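Local coordinates for protein processed glycerol phosphate lipoteichoic acid synthase 2 (Bacillus subtilis, PDB 2W8D) that belongs to the sulfatase family of the alkaline phosphatase clan and carries a magnesium ion in its C-terminal domain, at residues A[58-61]-A[62-65]; A[311-314]-A[315-319]; A[370-374]-A[375-379]. All coordinates share one frame; numbering follows the deposited sequence.

Contact 1. Residues A[58-61]-A[62-65]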
loop_
_atom_site.group_PDB
_atom_site.type_symbol
_atom_site.label_atom_id
_atom_site.label_comp_id
_atom_site.label_asym_id
_atom_site.label_seq_id
_atom_site.Cartn_x
_atom_site.Cartn_y
_atom_site.Cartn_z
ATOM N N PRO A 58 -0.959 19.781 2.421
ATOM C CA PRO A 58 0.244 20.429 2.977
ATOM C C PRO A 58 1.076 19.579 3.956
ATOM O O PRO A 58 2.309 19.725 3.993
ATOM C CB PRO A 58 -0.311 21.688 3.710
ATOM C CG PRO A 58 -1.765 21.371 4.005
ATOM C CD PRO A 58 -2.170 20.568 2.713
ATOM N N PHE A 59 0.447 18.716 4.755
ATOM C CA PHE A 59 1.271 17.865 5.631
ATOM C C PHE A 59 2.100 16.846 4.853
ATOM O O PHE A 59 3.298 16.675 5.110
ATOM C CB PHE A 59 0.456 17.145 6.711
ATOM C CG PHE A 59 1.305 16.585 7.812
ATOM C CD1 PHE A 59 1.948 17.451 8.717
ATOM C CD2 PHE A 59 1.505 15.206 7.916
ATOM C CE1 PHE A 59 2.742 16.956 9.783
ATOM C CE2 PHE A 59 2.297 14.679 8.938
ATOM C CZ PHE A 59 2.919 15.565 9.907
ATOM N N LEU A 60 1.449 16.194 3.895
ATOM C CA LEU A 60 2.079 15.145 3.099
ATOM C C LEU A 60 3.183 15.772 2.273
ATOM O O LEU A 60 4.267 15.198 2.162
ATOM C CB LEU A 60 1.046 14.392 2.248
ATOM C CG LEU A 60 0.050 13.560 3.107
ATOM C CD1 LEU A 60 -1.028 12.806 2.270
ATOM C CD2 LEU A 60 0.707 12.572 4.082
ATOM N N ASN A 61 2.922 16.961 1.728
ATOM C CA ASN A 61 3.959 17.764 1.052
ATOM C C ASN A 61 5.197 18.018 1.898
ATOM O O ASN A 61 6.317 17.884 1.408
ATOM C CB ASN A 61 3.404 19.113 0.548
ATOM C CG ASN A 61 2.271 18.934 -0.418
ATOM O OD1 ASN A 61 2.001 17.815 -0.886
ATOM N ND2 ASN A 61 1.575 20.019 -0.706
ATOM N N LYS A 62 5.009 18.375 3.161
ATOM C CA LYS A 62 6.168 18.632 4.025
ATOM C C LYS A 62 7.000 17.344 4.165
ATOM O O LYS A 62 8.214 17.362 4.032
ATOM C CB LYS A 62 5.745 19.179 5.395
ATOM C CG LYS A 62 6.882 19.854 6.135
ATOM C CD LYS A 62 6.516 20.250 7.569
ATOM C CE LYS A 62 6.327 19.042 8.477
ATOM N NZ LYS A 62 6.435 19.441 9.916
ATOM N N LEU A 63 6.340 16.226 4.373
ATOM C CA LEU A 63 7.039 14.937 4.441
ATOM C C LEU A 63 7.785 14.624 3.151
ATOM O O LEU A 63 8.898 14.099 3.180
ATOM C CB LEU A 63 6.041 13.807 4.711
ATOM C CG LEU A 63 5.213 13.934 5.984
ATOM C CD1 LEU A 63 4.318 12.743 6.115
ATOM C CD2 LEU A 63 6.137 14.055 7.218
ATOM N N ALA A 64 7.126 14.907 2.029
ATOM C CA ALA A 64 7.703 14.744 0.724
ATOM C C ALA A 64 8.941 15.600 0.558
ATOM O O ALA A 64 9.850 15.207 -0.166
ATOM C CB ALA A 64 6.664 15.054 -0.376
ATOM N N HIS A 65 9.001 16.745 1.250
ATOM C CA HIS A 65 10.113 17.661 1.058
ATOM C C HIS A 65 11.125 17.734 2.186
ATOM O O HIS A 65 12.130 18.438 2.060
ATOM C CB HIS A 65 9.610 19.055 0.655
ATOM C CG HIS A 65 9.018 19.069 -0.714
ATOM N ND1 HIS A 65 9.786 18.936 -1.850
ATOM C CD2 HIS A 65 7.730 19.122 -1.132
ATOM C CE1 HIS A 65 9.001 18.947 -2.911
ATOM N NE2 HIS A 65 7.749 19.063 -2.502
#

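Contact 2. Residues A[311-314]-A[315-319]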
loop_
_atom_site.group_PDB
_atom_site.type_symbol
_atom_site.label_atom_id
_atom_site.label_comp_id
_atom_site.label_asym_id
_atom_site.label_seq_id
_atom_site.Cartn_x
_atom_site.Cartn_y
_atom_site.Cartn_z
ATOM N N VAL A 311 4.099 -4.720 -4.109
ATOM C CA VAL A 311 4.704 -5.978 -3.616
ATOM C C VAL A 311 6.132 -5.748 -3.076
ATOM O O VAL A 311 6.710 -6.612 -2.390
ATOM C CB VAL A 311 4.712 -7.118 -4.692
ATOM C CG1 VAL A 311 3.266 -7.630 -5.023
ATOM C CG2 VAL A 311 5.442 -6.688 -5.937
ATOM N N ASP A 312 6.693 -4.578 -3.384
ATOM C CA ASP A 312 8.020 -4.228 -2.904
ATOM C C ASP A 312 8.043 -3.692 -1.467
ATOM O O ASP A 312 9.101 -3.657 -0.861
ATOM C CB ASP A 312 8.687 -3.200 -3.827
ATOM C CG ASP A 312 8.753 -3.650 -5.281
ATOM O OD1 ASP A 312 8.785 -4.862 -5.554
ATOM O OD2 ASP A 312 8.841 -2.774 -6.154
ATOM N N VAL A 313 6.903 -3.272 -0.923
ATOM C CA VAL A 313 6.895 -2.657 0.416
ATOM C C VAL A 313 7.346 -3.593 1.546
ATOM O O VAL A 313 8.191 -3.217 2.371
ATOM C CB VAL A 313 5.538 -1.983 0.765
ATOM C CG1 VAL A 313 5.614 -1.204 2.102
ATOM C CG2 VAL A 313 5.141 -1.029 -0.309
ATOM N N ALA A 314 6.814 -4.802 1.567
ATOM C CA ALA A 314 7.029 -5.731 2.686
ATOM C C ALA A 314 8.504 -6.068 2.916
ATOM O O ALA A 314 8.947 -6.028 4.060
ATOM C CB ALA A 314 6.178 -7.028 2.529
ATOM N N PRO A 315 9.259 -6.408 1.830
ATOM C CA PRO A 315 10.721 -6.618 1.979
ATOM C C PRO A 315 11.526 -5.365 2.288
ATOM O O PRO A 315 12.603 -5.463 2.869
ATOM C CB PRO A 315 11.150 -7.166 0.618
ATOM C CG PRO A 315 9.933 -6.970 -0.320
ATOM C CD PRO A 315 8.750 -6.988 0.565
ATOM N N THR A 316 11.046 -4.192 1.900
ATOM C CA THR A 316 11.757 -2.976 2.230
ATOM C C THR A 316 11.725 -2.871 3.762
ATOM O O THR A 316 12.767 -2.708 4.419
ATOM C CB THR A 316 11.092 -1.733 1.528
ATOM O OG1 THR A 316 10.941 -1.976 0.111
ATOM C CG2 THR A 316 11.896 -0.496 1.735
ATOM N N ILE A 317 10.523 -3.026 4.308
ATOM C CA ILE A 317 10.251 -2.873 5.723
ATOM C C ILE A 317 10.937 -3.929 6.542
ATOM O O ILE A 317 11.559 -3.621 7.546
ATOM C CB ILE A 317 8.753 -2.939 5.991
ATOM C CG1 ILE A 317 8.049 -1.824 5.207
ATOM C CG2 ILE A 317 8.458 -2.857 7.497
ATOM C CD1 ILE A 317 8.722 -0.457 5.344
ATOM N N LEU A 318 10.828 -5.180 6.116
ATOM C CA LEU A 318 11.466 -6.279 6.819
ATOM C C LEU A 318 12.976 -6.064 6.890
ATOM O O LEU A 318 13.572 -6.210 7.948
ATOM C CB LEU A 318 11.119 -7.606 6.148
ATOM C CG LEU A 318 10.251 -8.649 6.853
ATOM C CD1 LEU A 318 9.562 -8.209 8.166
ATOM C CD2 LEU A 318 9.286 -9.268 5.884
ATOM N N HIS A 319 13.566 -5.667 5.766
ATOM C CA HIS A 319 14.986 -5.351 5.690
ATOM C C HIS A 319 15.376 -4.249 6.651
ATOM O O HIS A 319 16.354 -4.406 7.372
ATOM C CB HIS A 319 15.440 -5.066 4.247
ATOM C CG HIS A 319 15.469 -6.298 3.393
ATOM N ND1 HIS A 319 15.731 -6.270 2.039
ATOM C CD2 HIS A 319 15.234 -7.600 3.703
ATOM C CE1 HIS A 319 15.668 -7.497 1.553
ATOM N NE2 HIS A 319 15.373 -8.323 2.544
#

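Contact 3. Residues A[370-374]-A[375-379]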
loop_
_atom_site.group_PDB
_atom_site.type_symbol
_atom_site.label_atom_id
_atom_site.label_comp_id
_atom_site.label_asym_id
_atom_site.label_seq_id
_atom_site.Cartn_x
_atom_site.Cartn_y
_atom_site.Cartn_z
ATOM N N LYS A 370 6.053 9.038 -26.197
ATOM C CA LYS A 370 6.109 8.706 -27.631
ATOM C C LYS A 370 5.769 7.233 -27.883
ATOM O O LYS A 370 6.329 6.338 -27.257
ATOM C CB LYS A 370 7.487 9.033 -28.195
ATOM C CG LYS A 370 7.560 9.043 -29.721
ATOM C CD LYS A 370 6.359 9.800 -30.332
ATOM C CE LYS A 370 6.570 10.155 -31.817
ATOM N NZ LYS A 370 7.304 11.456 -31.949
ATOM N N GLU A 371 4.831 6.982 -28.787
ATOM C CA GLU A 371 4.462 5.609 -29.113
ATOM C C GLU A 371 5.618 4.941 -29.862
ATOM O O GLU A 371 6.233 5.548 -30.697
ATOM C CB GLU A 371 3.153 5.525 -29.915
ATOM C CG GLU A 371 2.524 4.099 -29.891
ATOM C CD GLU A 371 1.059 4.053 -30.355
ATOM O OE1 GLU A 371 0.362 5.101 -30.282
ATOM O OE2 GLU A 371 0.612 2.954 -30.792
ATOM N N LEU A 372 5.920 3.710 -29.477
ATOM C CA LEU A 372 6.983 2.913 -30.049
ATOM C C LEU A 372 6.392 1.803 -30.904
ATOM O O LEU A 372 5.444 1.149 -30.491
ATOM C CB LEU A 372 7.757 2.259 -28.909
ATOM C CG LEU A 372 9.019 2.885 -28.331
ATOM C CD1 LEU A 372 9.092 4.398 -28.517
ATOM C CD2 LEU A 372 9.156 2.499 -26.890
ATOM N N ASP A 373 6.936 1.557 -32.090
ATOM C CA ASP A 373 6.509 0.336 -32.760
ATOM C C ASP A 373 7.175 -0.921 -32.198
ATOM O O ASP A 373 8.346 -0.926 -31.803
ATOM C CB ASP A 373 6.492 0.419 -34.302
ATOM C CG ASP A 373 7.710 1.100 -34.883
ATOM O OD1 ASP A 373 8.846 0.707 -34.530
ATOM O OD2 ASP A 373 7.534 2.002 -35.733
ATOM N N GLU A 374 6.356 -1.965 -32.119
ATOM C CA GLU A 374 6.723 -3.306 -31.662
ATOM C C GLU A 374 8.099 -3.773 -32.112
ATOM O O GLU A 374 8.796 -4.441 -31.344
ATOM C CB GLU A 374 5.663 -4.308 -32.134
ATOM C CG GLU A 374 4.547 -4.593 -31.127
ATOM C CD GLU A 374 4.543 -6.047 -30.647
ATOM O OE1 GLU A 374 3.997 -6.335 -29.549
ATOM O OE2 GLU A 374 5.091 -6.908 -31.357
ATOM N N SER A 375 8.481 -3.422 -33.342
ATOM C CA SER A 375 9.745 -3.861 -33.930
ATOM C C SER A 375 10.986 -3.476 -33.130
ATOM O O SER A 375 11.984 -4.201 -33.134
ATOM C CB SER A 375 9.901 -3.301 -35.354
ATOM O OG SER A 375 8.689 -3.416 -36.077
ATOM N N GLU A 376 10.935 -2.321 -32.471
ATOM C CA GLU A 376 12.119 -1.754 -31.829
ATOM C C GLU A 376 12.140 -1.948 -30.320
ATOM O O GLU A 376 13.023 -1.437 -29.629
ATOM C CB GLU A 376 12.255 -0.275 -32.191
ATOM C CG GLU A 376 11.182 0.663 -31.578
ATOM C CD GLU A 376 10.907 1.865 -32.481
ATOM O OE1 GLU A 376 10.277 2.853 -32.024
ATOM O OE2 GLU A 376 11.336 1.795 -33.669
ATOM N N VAL A 377 11.164 -2.698 -29.818
ATOM C CA VAL A 377 11.052 -2.950 -28.398
ATOM C C VAL A 377 11.773 -4.245 -27.995
ATOM O O VAL A 377 11.596 -5.298 -28.610
ATOM C CB VAL A 377 9.573 -2.961 -27.983
ATOM C CG1 VAL A 377 9.363 -3.770 -26.741
ATOM C CG2 VAL A 377 9.083 -1.536 -27.805
ATOM N N ASP A 378 12.599 -4.142 -26.964
ATOM C CA ASP A 378 13.211 -5.297 -26.350
ATOM C C ASP A 378 12.154 -6.019 -25.506
ATOM O O ASP A 378 11.653 -5.472 -24.509
ATOM C CB ASP A 378 14.404 -4.859 -25.480
ATOM C CG ASP A 378 15.267 -6.033 -25.039
ATOM O OD1 ASP A 378 14.724 -7.022 -24.503
ATOM O OD2 ASP A 378 16.498 -5.989 -25.247
ATOM N N LYS A 379 11.831 -7.241 -25.916
ATOM C CA LYS A 379 10.853 -8.099 -25.264
ATOM C C LYS A 379 11.265 -8.629 -23.884
ATOM O O LYS A 379 10.455 -9.232 -23.185
ATOM C CB LYS A 379 10.571 -9.311 -26.168
ATOM C CG LYS A 379 9.710 -9.030 -27.400
ATOM C CD LYS A 379 8.230 -8.779 -27.024
ATOM C CE LYS A 379 7.815 -7.332 -27.236
ATOM N NZ LYS A 379 7.795 -7.006 -28.692
#

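Contact 1. Residues A[58-61]-A[62-65]
With chi1 at -165°, Phe59 swings its ring to the side of its own carbonyl carbon, which carries it along the helix toward Leu63, whose chi1 of -58° sends its branch back to meet it. Leu63 CD1 lies 4.0 Å from Phe59 CE2, approaching the ring obliquely, and the same methyl rests 4.1 Å from Leu60 CD2. One leucine methyl thus joins its neighbours at i-4 and i-3. Leu63 N donates to Phe59 O at 3.2 Å, with an N-H...O angle of 166°, while Ala64 N reaches Leu60 O at 2.9 Å. The last i to i+4 bond of helix 58-65, His65 N to Asn61 O, is bent and weak.

Asp232 of helix 219-244 accepts from the backbone N atoms of Phe59 and Leu60, using one carboxylate oxygen for each, as expected of an anion at a helix start. Leu60 and Leu63 press on Met255 and Phe293 of the central sheet. The chemistry therefore implies a short helix with an apolar face, Leu60, Leu63 and Ala64, on the sheet; buried Asn61 is satisfied at both ends, ND2 by Glu55 and OD1 by Asp48 N, while Lys62 lies exposed and the His65 ring is tied to Asp48.

Contact 2. Residues A[311-314]-A[315-319]
Asp312 and Thr316 meet in a local, fully buried contact early in the helix that runs to residue 320, which packs beside the central sheet. The hydroxyl of Thr316 turns back along the helix, OG1 standing beside its own backbone N at chi1 -52°, and donates to Asp312 O over 2.7 Å. OG1 is also bonded to the backbone N of Ile335, and the two bonds fix the hydroxyl. Asp312 O receives OG1 tilted 35° from its plane and takes a second, weak bond from Thr316 N. Pro315 has no N-H for Val311 O; its CD lies 3.6 Å from that oxygen, which bonds to Ser94 OG instead.

From Ile317 on, the regular ladder takes over: Ile317 N to Val313 O spans 3.0 Å, nearly straight at the hydrogen, and Leu318 N to Ala314 O 2.9 Å. Val313 and Ile317 lie side by side, pointing the same way, CG1 to CG1 at 4.0 Å, against Tyr36 and Val254 of two sheet strands. The Asp312 carboxylate forms a salt bridge with Arg341 and bonds to the backbone N of Gly309 and Ser333. Proline early in a helix is familiar; this helix covers the sheet of an alkaline-phosphatase-type alpha/beta fold.

Contact 3. Residues A[370-374]-A[375-379]
Between Leu372 and Val377 the chain leaves a short, weakly bonded strand and winds through a 3-10 turn, in which Glu376 N donates to Asp373 O over 3.0 Å and Val377 N makes a weak bond to Glu374 O. The first of these is straight at the hydrogen, 166°.

Two carboxylates meet over this turn. Glu376 CG sits between its backbone N and carbonyl carbon (chi1 69°), and from there the chain extends back across Asp373 at about a right angle. Glu376 OE2 comes within 2.9 Å of Asp373 OD1, the carboxylate planes turned 61° apart. Both oxygens are acceptors, and the pair would be expected to repel unless a proton or a cation lies between them. Glu376 OE1 also lies 3.9 Å from Leu372 CG.

Strand 371-372 is an outermost strand of a five-stranded antiparallel sheet, and the turn carries the chain from it toward helix 380-397. Leu372 and Val377 bridge the turn at about a right angle, CD2 to CG2 at 4.1 Å, and both rest on Tyr356 of that sheet. Away from the two carboxylates of Asp373 and Glu376, Lys379 bends back through three torsions until NZ lies 3.8 Å from Glu374 OE2, a long salt bridge at the surface. Asp378 OD1 accepts from Ser380 N, capping that backbone N where the chain turns into helix 380-397.

How the contacts relate
The three contacts follow one another along the chain, each completed before the next begins. Contacts 1 and 2 share the sulfatase family region and the large mixed sheet: helix 58-65 packs on strands 251-257 and 292-296, helix 313-320 on 33-39 and 251-257, so strand 251-257 is common to both. Their centres are about 22 Å apart, with nearest atoms about 14 Å apart. Contact 3 belongs to a separate five-stranded antiparallel sheet; its centre lies about 37 Å from that of contact 1 and about 32 Å from that of contact 2. Two contacts thus lie in helices packed on the central sheet, and the third in the link from the small sheet to helix 380-397.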